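Local coordinates for protein methyltransferase (Geobacter sulfurreducens PCA, PDB 3C3P) that probably transfers a methyl group from S-adenosyl-L-methionine to an oxygen atom of its acceptor substrate, as other O-methyltransferases do, at residues D65-A70 with R91-H96; R83-D88 with E111-D116; F74-S79 with N104-R109. All blocks are in the same frame, centred on the assembly; numbering follows the deposited sequence. Where two conformers were deposited one is given.

Interaction 1: D65-A70 with R91-H96. With EDO (1,2-ethanediol), chain J.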
loop_
_atom_site.group_PDB
_atom_site.type_symbol
_atom_site.label_atom_id
_atom_site.label_comp_id
_atom_site.label_asym_id
_atom_site.label_seq_id
_atom_site.Cartn_x
_atom_site.Cartn_y
_atom_site.Cartn_z
ATOM N N ASP A 65 14.397 -15.209 4.849
ATOM C CA ASP A 65 14.236 -14.003 5.642
ATOM C C ASP A 65 15.413 -13.753 6.578
ATOM O O ASP A 65 15.534 -14.339 7.670
ATOM C CB ASP A 65 12.906 -14.093 6.413
ATOM C CG ASP A 65 12.501 -12.788 7.055
ATOM O OD1 ASP A 65 13.033 -11.730 6.667
ATOM O OD2 ASP A 65 11.606 -12.806 7.933
ATOM N N GLY A 66 16.287 -12.872 6.096
ATOM C CA GLY A 66 17.460 -12.437 6.819
ATOM C C GLY A 66 17.070 -11.867 8.174
ATOM O O GLY A 66 16.343 -10.859 8.281
ATOM N N LEU A 67 17.560 -12.570 9.195
ATOM C CA LEU A 67 17.355 -12.249 10.607
ATOM C C LEU A 67 15.893 -12.235 11.023
ATOM O O LEU A 67 15.569 -11.800 12.125
ATOM C CB LEU A 67 17.990 -10.895 10.962
ATOM C CG LEU A 67 19.491 -10.724 10.749
ATOM C CD1 LEU A 67 19.856 -9.323 11.180
ATOM C CD2 LEU A 67 20.316 -11.756 11.507
ATOM N N GLY A 68 15.033 -12.769 10.174
ATOM C CA GLY A 68 13.598 -12.784 10.458
ATOM C C GLY A 68 13.025 -11.370 10.433
ATOM O O GLY A 68 11.985 -11.080 11.020
ATOM N N CYS A 69 13.695 -10.492 9.713
ATOM C CA CYS A 69 13.246 -9.095 9.659
ATOM C C CYS A 69 11.827 -8.902 9.095
ATOM O O CYS A 69 11.007 -8.178 9.663
ATOM C CB CYS A 69 14.232 -8.239 8.869
ATOM S SG CYS A 69 13.769 -6.504 8.843
ATOM N N ALA A 70 11.548 -9.542 7.970
ATOM C CA ALA A 70 10.228 -9.427 7.327
ATOM C C ALA A 70 9.152 -10.031 8.214
ATOM O O ALA A 70 8.072 -9.467 8.412
ATOM C CB ALA A 70 10.229 -10.121 5.933
ATOM N N ARG A 91 20.451 -21.552 9.782
ATOM C CA ARG A 91 20.025 -21.795 11.179
ATOM C C ARG A 91 20.146 -20.550 12.069
ATOM O O ARG A 91 19.390 -20.388 13.025
ATOM C CB ARG A 91 20.799 -22.965 11.819
ATOM C CG ARG A 91 22.292 -22.721 12.031
ATOM N N ASP A 92 21.065 -19.655 11.714
ATOM C CA ASP A 92 21.315 -18.415 12.497
ATOM C C ASP A 92 20.207 -17.377 12.290
ATOM O O ASP A 92 19.932 -16.529 13.154
ATOM C CB ASP A 92 22.679 -17.809 12.149
ATOM C CG ASP A 92 23.837 -18.746 12.458
ATOM O OD1 ASP A 92 23.698 -19.651 13.316
ATOM O OD2 ASP A 92 24.911 -18.563 11.850
ATOM N N ASN A 93 19.597 -17.449 11.113
ATOM C CA ASN A 93 18.501 -16.572 10.757
ATOM C C ASN A 93 17.291 -17.009 11.508
ATOM O O ASN A 93 16.584 -16.215 12.127
ATOM C CB ASN A 93 18.185 -16.589 9.248
ATOM C CG ASN A 93 19.148 -15.745 8.461
ATOM O OD1 ASN A 93 19.704 -14.773 8.991
ATOM N ND2 ASN A 93 19.338 -16.080 7.186
ATOM N N VAL A 94 17.066 -18.308 11.450
ATOM C CA VAL A 94 15.896 -18.887 12.112
ATOM C C VAL A 94 16.005 -18.649 13.626
ATOM O O VAL A 94 15.044 -18.216 14.251
ATOM C CB VAL A 94 15.699 -20.395 11.738
ATOM C CG1 VAL A 94 14.556 -21.026 12.547
ATOM C CG2 VAL A 94 15.470 -20.536 10.229
ATOM N N GLU A 95 17.194 -18.865 14.188
ATOM C CA GLU A 95 17.420 -18.679 15.651
ATOM C C GLU A 95 17.293 -17.225 16.083
ATOM O O GLU A 95 16.757 -16.916 17.147
ATOM C CB GLU A 95 18.791 -19.223 16.087
ATOM C CG GLU A 95 19.151 -18.981 17.589
ATOM C CD GLU A 95 18.228 -19.683 18.586
ATOM O OE1 GLU A 95 17.307 -20.404 18.155
ATOM O OE2 GLU A 95 18.439 -19.518 19.813
ATOM N N HIS A 96 17.761 -16.325 15.226
ATOM C CA HIS A 96 17.692 -14.903 15.538
ATOM C C HIS A 96 16.233 -14.492 15.639
ATOM O O HIS A 96 15.824 -13.772 16.565
ATOM C CB HIS A 96 18.402 -14.043 14.486
ATOM C CG HIS A 96 18.425 -12.594 14.843
ATOM N ND1 HIS A 96 17.473 -11.706 14.400
ATOM C CD2 HIS A 96 19.241 -11.892 15.665
ATOM C CE1 HIS A 96 17.718 -10.509 14.902
ATOM N NE2 HIS A 96 18.787 -10.592 15.670
HETATM C C1 EDO J . 27.348 -19.607 8.518
HETATM O O1 EDO J . 27.862 -20.906 8.207
HETATM C C2 EDO J . 25.914 -19.735 9.019
HETATM O O2 EDO J . 25.343 -18.431 9.161
#
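Two hydrogen bonds hold the turn at Gly66-Gly68 against the first turns of a helix, and both use Leu67 backbone atoms. Leu67 N donates to Asn93 OD1 over 3.1 Å; the N-H points almost straight at the oxygen (161°) but comes from above the amide plane, not along a lone pair. The other end of that amide is also held, since Asn93 ND2 donates to Asp88, which fixes which way round the group lies. On the next turn His96 ND1 donates to Leu67 O at 3.0 Å, the oxygen lying near the ring plane and offering an in-plane lone pair. His96 CG is anti to its backbone N (chi1 -176°), which brings the imidazole across to the turn.

The apolar part belongs to Leu67. Leu67 CD2 sits over one face of the His96 ring, toward the rim, in a CH-pi contact 4.1 Å from the centroid, while Leu67 CB packs 3.6 Å from His96 ND1.

Within 65-70, Gly68 N returns to Asp65 O at 3.0 Å, and the syn lone pair of Asp65 OD1 takes Ala70 N at 2.9 Å; Asp65 OD2 accepts from Ser71.

This glycine-rich turn follows strand 59-63 and leads into helix 69-75, consistent with the cofactor-binding loop of Rossmann-like methyltransferases. Helix 23-34 packs on Leu67 and His96, and Val94 faces strand 110-114.

Interaction 2: R83-D88 with E111-D116. With EDO (1,2-ethanediol), chain I.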
loop_
_atom_site.group_PDB
_atom_site.type_symbol
_atom_site.label_atom_id
_atom_site.label_comp_id
_atom_site.label_asym_id
_atom_site.label_seq_id
_atom_site.Cartn_x
_atom_site.Cartn_y
_atom_site.Cartn_z
ATOM N N ARG A 83 -1.262 -16.864 11.221
ATOM C CA ARG A 83 0.116 -17.345 11.201
ATOM C C ARG A 83 1.021 -16.773 10.133
ATOM O O ARG A 83 0.594 -16.424 9.037
ATOM C CB ARG A 83 0.150 -18.873 10.974
ATOM C CG ARG A 83 -0.431 -19.746 12.092
ATOM C CD ARG A 83 0.390 -19.681 13.354
ATOM N NE ARG A 83 -0.173 -20.529 14.394
ATOM C CZ ARG A 83 -1.112 -20.156 15.261
ATOM N NH1 ARG A 83 -1.608 -18.926 15.243
ATOM N NH2 ARG A 83 -1.541 -21.015 16.174
ATOM N N VAL A 84 2.277 -16.638 10.545
ATOM C CA VAL A 84 3.376 -16.269 9.665
ATOM C C VAL A 84 4.247 -17.528 9.647
ATOM O O VAL A 84 4.575 -18.115 10.700
ATOM C CB VAL A 84 4.258 -15.087 10.111
ATOM C CG1 VAL A 84 5.410 -14.932 9.130
ATOM C CG2 VAL A 84 3.474 -13.786 10.223
ATOM N N VAL A 85 4.535 -17.983 8.443
ATOM C CA VAL A 85 5.377 -19.146 8.215
ATOM C C VAL A 85 6.643 -18.644 7.535
ATOM O O VAL A 85 6.632 -18.149 6.402
ATOM C CB VAL A 85 4.711 -20.210 7.328
ATOM C CG1 VAL A 85 5.664 -21.396 7.134
ATOM C CG2 VAL A 85 3.376 -20.672 7.923
HETATM N N MSE A 86 7.729 -18.771 8.268
HETATM C CA MSE A 86 9.040 -18.342 7.823
HETATM C C MSE A 86 9.959 -19.534 7.638
HETATM O O MSE A 86 10.074 -20.406 8.513
HETATM C CB MSE A 86 9.577 -17.360 8.867
HETATM C CG MSE A 86 10.973 -16.726 8.690
HETATM SE SE MSE A 86 12.555 -17.861 8.842
HETATM C CE MSE A 86 13.816 -16.469 9.411
ATOM N N ILE A 87 10.565 -19.566 6.453
ATOM C CA ILE A 87 11.512 -20.614 6.053
ATOM C C ILE A 87 12.831 -19.980 5.595
ATOM O O ILE A 87 12.859 -19.022 4.832
ATOM C CB ILE A 87 10.982 -21.554 4.920
ATOM C CG1 ILE A 87 9.594 -22.120 5.213
ATOM C CG2 ILE A 87 11.949 -22.706 4.643
ATOM C CD1 ILE A 87 8.476 -21.214 4.764
ATOM N N ASP A 88 13.926 -20.512 6.107
ATOM C CA ASP A 88 15.249 -20.003 5.746
ATOM C C ASP A 88 16.312 -21.114 5.824
ATOM O O ASP A 88 16.313 -21.945 6.747
ATOM C CB ASP A 88 15.607 -18.784 6.614
ATOM C CG ASP A 88 16.819 -18.014 6.085
ATOM O OD1 ASP A 88 16.567 -16.986 5.409
ATOM O OD2 ASP A 88 17.989 -18.454 6.248
ATOM N N GLU A 111 5.526 -19.639 12.783
ATOM C CA GLU A 111 6.093 -20.968 12.547
ATOM C C GLU A 111 7.403 -20.754 11.817
ATOM O O GLU A 111 7.424 -20.200 10.716
ATOM C CB GLU A 111 5.160 -21.854 11.709
ATOM C CG GLU A 111 5.810 -23.207 11.362
ATOM C CD GLU A 111 5.048 -24.048 10.343
ATOM O OE1 GLU A 111 3.835 -23.820 10.085
ATOM O OE2 GLU A 111 5.695 -24.966 9.796
ATOM N N LEU A 112 8.496 -21.184 12.427
ATOM C CA LEU A 112 9.831 -21.006 11.843
ATOM C C LEU A 112 10.474 -22.325 11.450
ATOM O O LEU A 112 10.512 -23.274 12.244
ATOM C CB LEU A 112 10.740 -20.312 12.863
ATOM C CG LEU A 112 10.243 -19.004 13.484
ATOM C CD1 LEU A 112 11.123 -18.543 14.641
ATOM C CD2 LEU A 112 10.189 -17.961 12.434
ATOM N N GLN A 113 11.013 -22.362 10.241
ATOM C CA GLN A 113 11.657 -23.580 9.726
ATOM C C GLN A 113 12.981 -23.337 9.038
ATOM O O GLN A 113 13.154 -22.377 8.303
ATOM C CB GLN A 113 10.773 -24.276 8.675
ATOM C CG GLN A 113 9.325 -24.473 9.028
ATOM C CD GLN A 113 8.704 -25.537 8.166
ATOM O OE1 GLN A 113 9.336 -26.568 7.890
ATOM N NE2 GLN A 113 7.448 -25.338 7.780
ATOM N N VAL A 114 13.905 -24.253 9.296
ATOM C CA VAL A 114 15.223 -24.260 8.690
ATOM C C VAL A 114 15.058 -25.229 7.536
ATOM O O VAL A 114 14.679 -26.378 7.739
ATOM C CB VAL A 114 16.340 -24.728 9.675
ATOM C CG1 VAL A 114 17.649 -25.027 8.937
ATOM C CG2 VAL A 114 16.547 -23.700 10.792
ATOM N N GLY A 115 15.287 -24.752 6.319
ATOM C CA GLY A 115 15.153 -25.598 5.126
ATOM C C GLY A 115 15.096 -24.835 3.818
ATOM O O GLY A 115 15.416 -23.652 3.762
ATOM N N ASP A 116 14.651 -25.515 2.769
ATOM C CA ASP A 116 14.556 -24.896 1.447
ATOM C C ASP A 116 13.334 -23.979 1.404
ATOM O O ASP A 116 12.208 -24.460 1.525
ATOM C CB ASP A 116 14.427 -25.928 0.332
ATOM C CG ASP A 116 14.434 -25.282 -1.040
ATOM O OD1 ASP A 116 15.409 -24.565 -1.358
ATOM O OD2 ASP A 116 13.480 -25.507 -1.808
HETATM C C1 EDO I . 17.171 -15.728 1.808
HETATM O O1 EDO I . 16.694 -16.808 1.001
HETATM C C2 EDO I . 18.244 -16.274 2.744
HETATM O O2 EDO I . 18.285 -15.522 3.961
#
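Strand 83-88 runs parallel to strand 111-114, their short axes 13° apart, and the first bond between the two segments is Glu111 N to Val84 O, 2.8 Å. Val85 and Glu111 then lie side by side on one face of the sheet, pointing the same way. Met86, here a selenomethionine, bonds through both backbone groups: its N donates to Glu111 O (2.9 Å) and its O accepts from Gln113 N (2.8 Å), each bond nearly along the C=O axis. On the face it shares with Asp88, Met86 CB meets Leu112 CD2 at 3.7 Å, the two chains crossing obliquely. Ile87 turns to the face of Val85 and lays CG2 against Asp116 O, 3.6 Å away, where the second segment leaves the sheet. Asp88 N donates to Gln113 O at 3.0 Å, and Asp88 O takes Gly115 N from 57° above its carbonyl plane as the pairing ends. The Asp88 carboxylate, CG anti to the backbone N, accepts on both oxygens: OD1 from Asp65 N and, over 2.7 Å, from O2 of an ethanediol; OD2 from Asp90 N and Asn93 ND2. An alanine here would lose those bonds and would probably loosen the loops that meet at this strand end. Helix 91-104 joins the two strands and covers Leu112 and Val114, making the beta-alpha-beta crossover of a Rossmann-like methyltransferase fold.

Interaction 3: F74-S79 with N104-R109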
loop_
_atom_site.group_PDB
_atom_site.type_symbol
_atom_site.label_atom_id
_atom_site.label_comp_id
_atom_site.label_asym_id
_atom_site.label_seq_id
_atom_site.Cartn_x
_atom_site.Cartn_y
_atom_site.Cartn_z
ATOM N N PHE A 74 5.575 -8.542 9.879
ATOM C CA PHE A 74 4.308 -9.246 9.643
ATOM C C PHE A 74 3.675 -9.824 10.929
ATOM O O PHE A 74 2.446 -9.777 11.109
ATOM C CB PHE A 74 4.464 -10.364 8.606
ATOM C CG PHE A 74 4.711 -9.874 7.207
ATOM C CD1 PHE A 74 3.755 -9.083 6.566
ATOM C CD2 PHE A 74 5.819 -10.276 6.495
ATOM C CE1 PHE A 74 3.937 -8.642 5.258
ATOM C CE2 PHE A 74 6.000 -9.843 5.176
ATOM C CZ PHE A 74 5.054 -9.031 4.564
ATOM N N ALA A 75 4.509 -10.381 11.806
ATOM C CA ALA A 75 4.021 -10.999 13.049
ATOM C C ALA A 75 3.265 -10.007 13.919
ATOM O O ALA A 75 2.297 -10.343 14.599
ATOM C CB ALA A 75 5.186 -11.633 13.855
ATOM N N ARG A 76 3.743 -8.784 13.869
ATOM C CA ARG A 76 3.190 -7.679 14.657
ATOM C C ARG A 76 1.832 -7.229 14.165
ATOM O O ARG A 76 1.079 -6.598 14.896
ATOM C CB ARG A 76 4.123 -6.454 14.603
ATOM C CG ARG A 76 5.532 -6.693 15.137
ATOM C CD ARG A 76 6.232 -5.387 15.547
ATOM N NE ARG A 76 5.361 -4.621 16.448
ATOM C CZ ARG A 76 5.736 -3.683 17.310
ATOM N NH1 ARG A 76 7.019 -3.420 17.536
ATOM N NH2 ARG A 76 4.797 -3.060 18.020
ATOM N N ALA A 77 1.539 -7.593 12.920
ATOM C CA ALA A 77 0.310 -7.179 12.217
ATOM C C ALA A 77 -0.835 -8.164 12.185
ATOM O O ALA A 77 -1.912 -7.836 11.694
ATOM C CB ALA A 77 0.676 -6.803 10.747
ATOM N N ILE A 78 -0.613 -9.353 12.726
ATOM C CA ILE A 78 -1.643 -10.407 12.679
ATOM C C ILE A 78 -2.175 -10.872 14.025
ATOM O O ILE A 78 -1.539 -10.713 15.079
ATOM C CB ILE A 78 -1.121 -11.667 11.879
ATOM C CG1 ILE A 78 -0.025 -12.390 12.652
ATOM C CG2 ILE A 78 -0.611 -11.276 10.454
ATOM C CD1 ILE A 78 0.301 -13.765 12.114
ATOM N N SER A 79 -3.366 -11.464 13.982
ATOM C CA SER A 79 -3.986 -11.996 15.219
ATOM C C SER A 79 -3.398 -13.329 15.616
ATOM O O SER A 79 -2.649 -13.979 14.884
ATOM C CB SER A 79 -5.507 -12.185 15.102
ATOM O OG SER A 79 -5.847 -13.150 14.099
ATOM N N ASN A 104 9.240 -11.157 22.487
ATOM C CA ASN A 104 8.029 -10.295 22.415
ATOM C C ASN A 104 6.730 -11.092 22.477
ATOM O O ASN A 104 5.633 -10.536 22.425
ATOM C CB ASN A 104 8.038 -9.356 21.193
ATOM C CG ASN A 104 7.916 -10.086 19.870
ATOM O OD1 ASN A 104 7.575 -11.263 19.827
ATOM N ND2 ASN A 104 8.178 -9.376 18.778
ATOM N N GLY A 105 6.882 -12.395 22.597
ATOM C CA GLY A 105 5.764 -13.336 22.709
ATOM C C GLY A 105 5.031 -13.778 21.471
ATOM O O GLY A 105 4.243 -14.743 21.515
ATOM N N LEU A 106 5.318 -13.083 20.380
ATOM C CA LEU A 106 4.669 -13.345 19.068
ATOM C C LEU A 106 5.070 -14.684 18.456
ATOM O O LEU A 106 4.601 -15.042 17.385
ATOM C CB LEU A 106 4.923 -12.195 18.074
ATOM C CG LEU A 106 4.413 -10.820 18.538
ATOM C CD1 LEU A 106 4.822 -9.723 17.594
ATOM C CD2 LEU A 106 2.893 -10.843 18.739
ATOM N N ILE A 107 5.916 -15.430 19.171
ATOM C CA ILE A 107 6.357 -16.753 18.700
ATOM C C ILE A 107 5.112 -17.655 18.689
ATOM O O ILE A 107 5.082 -18.727 18.067
ATOM C CB ILE A 107 7.518 -17.339 19.569
ATOM C CG1 ILE A 107 8.158 -18.555 18.895
ATOM C CG2 ILE A 107 7.034 -17.674 20.984
ATOM C CD1 ILE A 107 8.745 -18.281 17.519
ATOM N N ASP A 108 4.072 -17.167 19.363
ATOM C CA ASP A 108 2.763 -17.860 19.472
ATOM C C ASP A 108 1.978 -17.868 18.153
ATOM O O ASP A 108 0.981 -18.579 17.999
ATOM C CB ASP A 108 1.880 -17.247 20.589
ATOM C CG ASP A 108 1.506 -15.764 20.346
ATOM O OD1 ASP A 108 1.897 -15.174 19.327
ATOM O OD2 ASP A 108 0.801 -15.175 21.184
ATOM N N ARG A 109 2.442 -17.094 17.195
ATOM C CA ARG A 109 1.732 -17.024 15.900
ATOM C C ARG A 109 2.676 -16.993 14.714
ATOM O O ARG A 109 2.346 -16.514 13.622
ATOM C CB ARG A 109 0.817 -15.822 15.877
ATOM C CG ARG A 109 1.556 -14.535 15.770
ATOM C CD ARG A 109 0.661 -13.424 16.209
ATOM N NE ARG A 109 0.426 -13.565 17.638
ATOM C CZ ARG A 109 -0.377 -12.784 18.348
ATOM N NH1 ARG A 109 -1.043 -11.799 17.747
ATOM N NH2 ARG A 109 -0.512 -12.992 19.655
#
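Asn104 makes an Asx turn, its OD1 accepting from Leu106 N at 3.0 Å, and Gly105 leaves the helical path with a positive phi. Leu106 then begins a short 3-10 turn and works in two directions with its two methyls. Leu106 CD1 reaches across to Ala75 CB (4.2 Å) and Arg76 CA (3.9 Å). Leu106 CD2 lies 3.8 Å above the guanidinium plane of Arg109, over its centre, so an apolar methyl covers one face of the charged group.

Asp108 holds the same guanidinium from its edge in a side-on salt bridge: Arg109 NE meets Asp108 OD1 at 2.8 Å, coming from above the carboxylate plane, and Arg109 NH2 meets the syn lone pair of Asp108 OD2 at 3.0 Å. Arg109 CG is tucked between its own backbone N and C (chi1 72°), and the chain bends at chi3. Its aliphatic part runs antiparallel alongside the Ile78 side chain, Arg109 CD lying 3.8 Å from Ile78 CG1. That leads Arg109 NH1 to Ile78 O, 2.9 Å away, on an in-plane lone pair and almost exactly in the guanidinium plane. Edge bonds and the methyl overhead together would leave the group little freedom to rotate.

Both segments are helix-to-strand connections of a Rossmann-like fold, leading into strands 83-88 and 110-114 at the N-terminal ends of the parallel strands, away from where the cofactor usually binds.

The six segments follow one another as 65-70, 74-79, 83-88, 91-96, 104-109 and 111-116, so all three interactions interleave along the chain. Interaction 2 is the strand pairing at one side of the seven-stranded sheet, with 110-114 outermost. Interaction 1, centred about 9 Å from it, lies at the C-terminal end of these strands, where Asp88 joins the two contacts. Interaction 3 lies at the N-terminal end, its centre about 14 Å from interaction 2 and 15 Å from interaction 1; Arg109 O pairs with Val84 N there. Thus the turn before helix 69-75 meets the start of helix 91-104 where the cofactor probably binds, and residues 75-79 meet the loop after 91-104 at the far end.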